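Local coordinates for 2-keto-3-deoxygluconate kinase (PDB 2AFB), which probably catalyses the ATP-dependent phosphorylation of 2-keto-3-deoxygluconate as a pfkB-family carbohydrate kinase of the ribokinase clan, at residues I158-D161 / A162-A166; D307-K310 / K311-F314. All coordinates share one frame; numbering follows the deposited sequence.

Interaction 1 (I158-D161 / A162-A166); sequences ILED and ALKVA
Ala-162, Leu-163, Lys-164 and Val-165 each give their backbone N-H to the carbonyl four residues back, on Ile-158, Leu-159, Glu-160 and Asp-161, in four consecutive bonds of one alpha-helix. The spacing is not quite even: Leu-163 N sits 2.8 Å from Leu-159 O, while Val-165 N stands 3.3 Å from Asp-161 O, though that longer bond is nearly straight at 171°. Leu-163 also leans on the carbonyl it binds, its CG only 3.2 Å from Leu-159 O; chi1 of -73° sets CG beside the backbone N and turns it back toward the preceding turn, over that oxygen. On the outer side, Glu-160 and Lys-164 are one turn apart and their extended chains cross obliquely. Side chain to side chain, they come closest at Glu-160 OE1 and Lys-164 CE, 3.9 Å; the ammonium follows with Lys-164 NZ 4.1 Å from Glu-160 OE1, too far for a salt bridge, so the attraction is probably modest. Lys-164 starts its run over the carbonyl of Glu-160, its CG 3.4 Å from Glu-160 O. With an alanine here instead of Glu-160, the aliphatic end of Lys-164 is likely to lose its neighbour and its ammonium the nearby negative charge, leaving the lysine freer to turn on this side. Asp-161 turns its carboxylate to Arg-127, with which OD1 forms a salt bridge. The buried side is apolar: Leu-159 and Ala-162 rest on Phe-142, and Leu-163 on Phe-144, both from strand 139-145. Trp-132 of helix 132-135 packs along Ile-158, Ala-162 and Val-165. This amphipathic helix 155-169 is the crossover of the beta-alpha-beta unit that links parallel strands 139-145 and 172-176, the repeating connection of the ribokinase-like central sheet.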
loop_
_atom_site.group_PDB
_atom_site.type_symbol
_atom_site.label_atom_id
_atom_site.label_comp_id
_atom_site.label_asym_id
_atom_site.label_seq_id
_atom_site.Cartn_x
_atom_site.Cartn_y
_atom_site.Cartn_z
ATOM N N ILE A 158 -22.488 35.653 -9.698
ATOM C CA ILE A 158 -21.606 35.686 -8.536
ATOM C C ILE A 158 -20.230 36.304 -8.871
ATOM O O ILE A 158 -19.689 37.092 -8.076
ATOM C CB ILE A 158 -21.395 34.291 -7.929
ATOM C CG1 ILE A 158 -22.712 33.773 -7.367
ATOM C CG2 ILE A 158 -20.334 34.366 -6.816
ATOM C CD1 ILE A 158 -22.774 32.294 -7.058
ATOM N N LEU A 159 -19.667 35.938 -10.027
ATOM C CA LEU A 159 -18.381 36.530 -10.448
ATOM C C LEU A 159 -18.502 37.999 -10.744
ATOM O O LEU A 159 -17.610 38.775 -10.409
ATOM C CB LEU A 159 -17.776 35.832 -11.667
ATOM C CG LEU A 159 -16.764 34.812 -11.187
ATOM C CD1 LEU A 159 -16.471 33.733 -12.261
ATOM C CD2 LEU A 159 -15.504 35.589 -10.717
ATOM N N GLU A 160 -19.604 38.371 -11.396
ATOM C CA GLU A 160 -19.841 39.770 -11.690
ATOM C C GLU A 160 -19.949 40.581 -10.422
ATOM O O GLU A 160 -19.444 41.709 -10.376
ATOM C CB GLU A 160 -21.095 39.961 -12.538
ATOM C CG GLU A 160 -21.104 41.320 -13.224
ATOM C CD GLU A 160 -22.255 41.499 -14.191
ATOM O OE1 GLU A 160 -22.257 42.530 -14.892
ATOM O OE2 GLU A 160 -23.149 40.627 -14.250
ATOM N N ASP A 161 -20.631 40.027 -9.417
ATOM C CA ASP A 161 -20.704 40.647 -8.074
ATOM C C ASP A 161 -19.299 40.880 -7.554
ATOM O O ASP A 161 -18.975 41.976 -7.120
ATOM C CB ASP A 161 -21.422 39.772 -7.040
ATOM C CG ASP A 161 -22.938 39.703 -7.237
ATOM O OD1 ASP A 161 -23.517 40.591 -7.894
ATOM O OD2 ASP A 161 -23.556 38.731 -6.737
ATOM N N ALA A 162 -18.472 39.836 -7.579
ATOM C CA ALA A 162 -17.083 39.949 -7.080
ATOM C C ALA A 162 -16.273 40.999 -7.841
ATOM O O ALA A 162 -15.476 41.744 -7.268
ATOM C CB ALA A 162 -16.344 38.573 -7.158
ATOM N N LEU A 163 -16.478 41.060 -9.138
ATOM C CA LEU A 163 -15.635 41.901 -9.978
ATOM C C LEU A 163 -16.011 43.386 -9.832
ATOM O O LEU A 163 -15.171 44.281 -9.936
ATOM C CB LEU A 163 -15.781 41.461 -11.423
ATOM C CG LEU A 163 -15.127 40.158 -11.817
ATOM C CD1 LEU A 163 -15.602 39.694 -13.206
ATOM C CD2 LEU A 163 -13.623 40.331 -11.774
ATOM N N LYS A 164 -17.289 43.643 -9.616
ATOM C CA LYS A 164 -17.738 44.995 -9.351
ATOM C C LYS A 164 -17.155 45.507 -8.048
ATOM O O LYS A 164 -16.710 46.630 -7.984
ATOM C CB LYS A 164 -19.251 45.061 -9.292
ATOM C CG LYS A 164 -19.895 45.026 -10.666
ATOM C CD LYS A 164 -21.384 45.261 -10.554
ATOM C CE LYS A 164 -22.143 44.925 -11.837
ATOM N NZ LYS A 164 -23.557 44.505 -11.504
ATOM N N VAL A 165 -17.159 44.702 -7.000
ATOM C CA VAL A 165 -16.491 45.113 -5.754
ATOM C C VAL A 165 -14.971 45.280 -5.892
ATOM O O VAL A 165 -14.376 46.224 -5.379
ATOM C CB VAL A 165 -16.773 44.119 -4.637
ATOM C CG1 VAL A 165 -16.001 44.503 -3.350
ATOM C CG2 VAL A 165 -18.289 44.077 -4.376
ATOM N N ALA A 166 -14.333 44.340 -6.550
ATOM C CA ALA A 166 -12.919 44.460 -6.824
ATOM C C ALA A 166 -12.658 45.804 -7.468
ATOM O O ALA A 166 -11.752 46.501 -7.096
ATOM C CB ALA A 166 -12.491 43.362 -7.750
#

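Interaction 2 (D307-K310 / K311-F314)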
loop_
_atom_site.group_PDB
_atom_site.type_symbol
_atom_site.label_atom_id
_atom_site.label_comp_id
_atom_site.label_asym_id
_atom_site.label_seq_id
_atom_site.Cartn_x
_atom_site.Cartn_y
_atom_site.Cartn_z
ATOM N N ASP A 307 11.081 42.208 -12.029
ATOM C CA ASP A 307 11.139 42.692 -13.402
ATOM C C ASP A 307 10.503 41.666 -14.339
ATOM O O ASP A 307 10.285 40.512 -13.968
ATOM C CB ASP A 307 12.543 43.180 -13.848
ATOM C CG ASP A 307 13.565 42.079 -13.991
ATOM O OD1 ASP A 307 13.340 41.101 -14.720
ATOM O OD2 ASP A 307 14.653 42.226 -13.407
ATOM N N SER A 308 10.195 42.106 -15.548
ATOM C CA SER A 308 9.413 41.313 -16.479
ATOM C C SER A 308 10.094 40.030 -16.892
ATOM O O SER A 308 9.449 38.989 -16.950
ATOM C CB SER A 308 9.095 42.137 -17.719
ATOM O OG SER A 308 8.295 43.242 -17.374
ATOM N N GLN A 309 11.398 40.091 -17.136
ATOM C CA GLN A 309 12.133 38.877 -17.471
ATOM C C GLN A 309 12.120 37.911 -16.284
ATOM O O GLN A 309 11.850 36.705 -16.451
ATOM C CB GLN A 309 13.567 39.169 -17.954
ATOM C CG GLN A 309 14.238 37.987 -18.655
ATOM C CD GLN A 309 13.464 37.483 -19.915
ATOM O OE1 GLN A 309 13.059 38.275 -20.756
ATOM N NE2 GLN A 309 13.269 36.161 -20.015
ATOM N N LYS A 310 12.342 38.434 -15.084
ATOM C CA LYS A 310 12.353 37.579 -13.910
ATOM C C LYS A 310 10.998 36.993 -13.648
ATOM O O LYS A 310 10.887 35.855 -13.198
ATOM C CB LYS A 310 12.912 38.292 -12.661
ATOM C CG LYS A 310 12.680 37.487 -11.387
ATOM C CD LYS A 310 13.267 38.119 -10.167
ATOM C CE LYS A 310 13.831 37.067 -9.174
ATOM N NZ LYS A 310 12.881 36.582 -8.232
ATOM N N LYS A 311 9.939 37.734 -13.936
ATOM C CA LYS A 311 8.605 37.161 -13.826
ATOM C C LYS A 311 8.442 35.921 -14.704
ATOM O O LYS A 311 7.764 34.978 -14.323
ATOM C CB LYS A 311 7.519 38.136 -14.286
ATOM C CG LYS A 311 7.105 39.124 -13.277
ATOM C CD LYS A 311 5.935 39.967 -13.779
ATOM C CE LYS A 311 5.949 41.326 -13.092
ATOM N NZ LYS A 311 4.603 41.905 -13.083
ATOM N N ALA A 312 8.996 35.975 -15.909
ATOM C CA ALA A 312 8.877 34.866 -16.837
ATOM C C ALA A 312 9.709 33.694 -16.364
ATOM O O ALA A 312 9.217 32.577 -16.371
ATOM C CB ALA A 312 9.290 35.261 -18.256
ATOM N N GLU A 313 10.943 33.937 -15.940
ATOM C CA GLU A 313 11.823 32.832 -15.565
ATOM C C GLU A 313 11.316 32.151 -14.307
ATOM O O GLU A 313 11.270 30.916 -14.251
ATOM C CB GLU A 313 13.275 33.281 -15.341
ATOM C CG GLU A 313 13.993 33.842 -16.540
ATOM C CD GLU A 313 14.097 32.899 -17.763
ATOM O OE1 GLU A 313 13.812 31.655 -17.689
ATOM O OE2 GLU A 313 14.503 33.438 -18.821
ATOM N N PHE A 314 10.931 32.954 -13.311
ATOM C CA PHE A 314 10.429 32.446 -12.045
ATOM C C PHE A 314 9.155 31.621 -12.276
ATOM O O PHE A 314 9.009 30.502 -11.767
ATOM C CB PHE A 314 10.119 33.601 -11.100
ATOM C CG PHE A 314 9.727 33.169 -9.718
ATOM C CD1 PHE A 314 10.703 33.025 -8.718
ATOM C CD2 PHE A 314 8.388 32.976 -9.390
ATOM C CE1 PHE A 314 10.336 32.643 -7.451
ATOM C CE2 PHE A 314 8.033 32.586 -8.124
ATOM C CZ PHE A 314 9.002 32.440 -7.152
#
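The amide of Gln-309 and the carboxylate of Glu-313 meet one turn apart, their planes turned 45° against each other. They belong to the N-capped first turns of helix 308-322, which packs against strand 273-283 and helices 290-304 and 334-341 in the ribokinase-like fold. Gln-309 NE2 reaches Glu-313 OE2 at 3.2 Å, with the acceptor close to the amide plane, but the carboxylate receives it from above, 39° out of its own plane. Both chains bend at chi2 to make this bridge, and each group has a second hold: Gln-309 NE2 also binds the carbonyl of Phe-276, and Glu-313 OE1 takes the backbone N-H of Asn-278. The third flat group, the ring of Phe-314, has the ammonium of Lys-310 at an oblique angle, Lys-310 NZ 4.2 Å from Phe-314 CD1, the two side chains running side by side in the same direction, and Phe-306 joins them through a cation-pi contact with Lys-310 and an edge-to-face one with Phe-314. The backbone ladder climbs from Lys-311 N to Asp-307 O, 2.8 Å, up to Phe-314 N and Lys-310 O, 2.9 Å. Phe-314 CB comes within 3.2 Å of that same Lys-310 O, its ring carried onward by a CG anti to the backbone N (chi1 -174°). Lys-311 leaves the helix on another side, its extended chain delivering NZ to Glu-270 in a salt bridge and to the hydroxyl of Ser-302, while Ser-308 OG holds the other carboxylate oxygen of Glu-270. At the start of the helix, Asp-307 OD1 caps the backbone N-H of Lys-310 at 2.9 Å, and the bond is close to straight.

Overall arrangement
Interactions 1 and 2 both lie within single helices of the same chain, with centres about 29 Å apart and nearest atoms about 18 Å, so neither touches the other. Each has a buried and a more exposed side. The first falls within a crossover helix, where aromatic residues of the central sheet receive mainly aliphatic side chains and the outward Glu-Lys pair is only loosely associated. The second covers a helix start and is more polar: a capping bond and an amide-carboxylate bond accompany its first turns, and several side chains are tied to strand 273-283, outermost in this chain, or to Glu-270 of the neighbouring strand 261-270. The two helices thus pack on different parts of one fold.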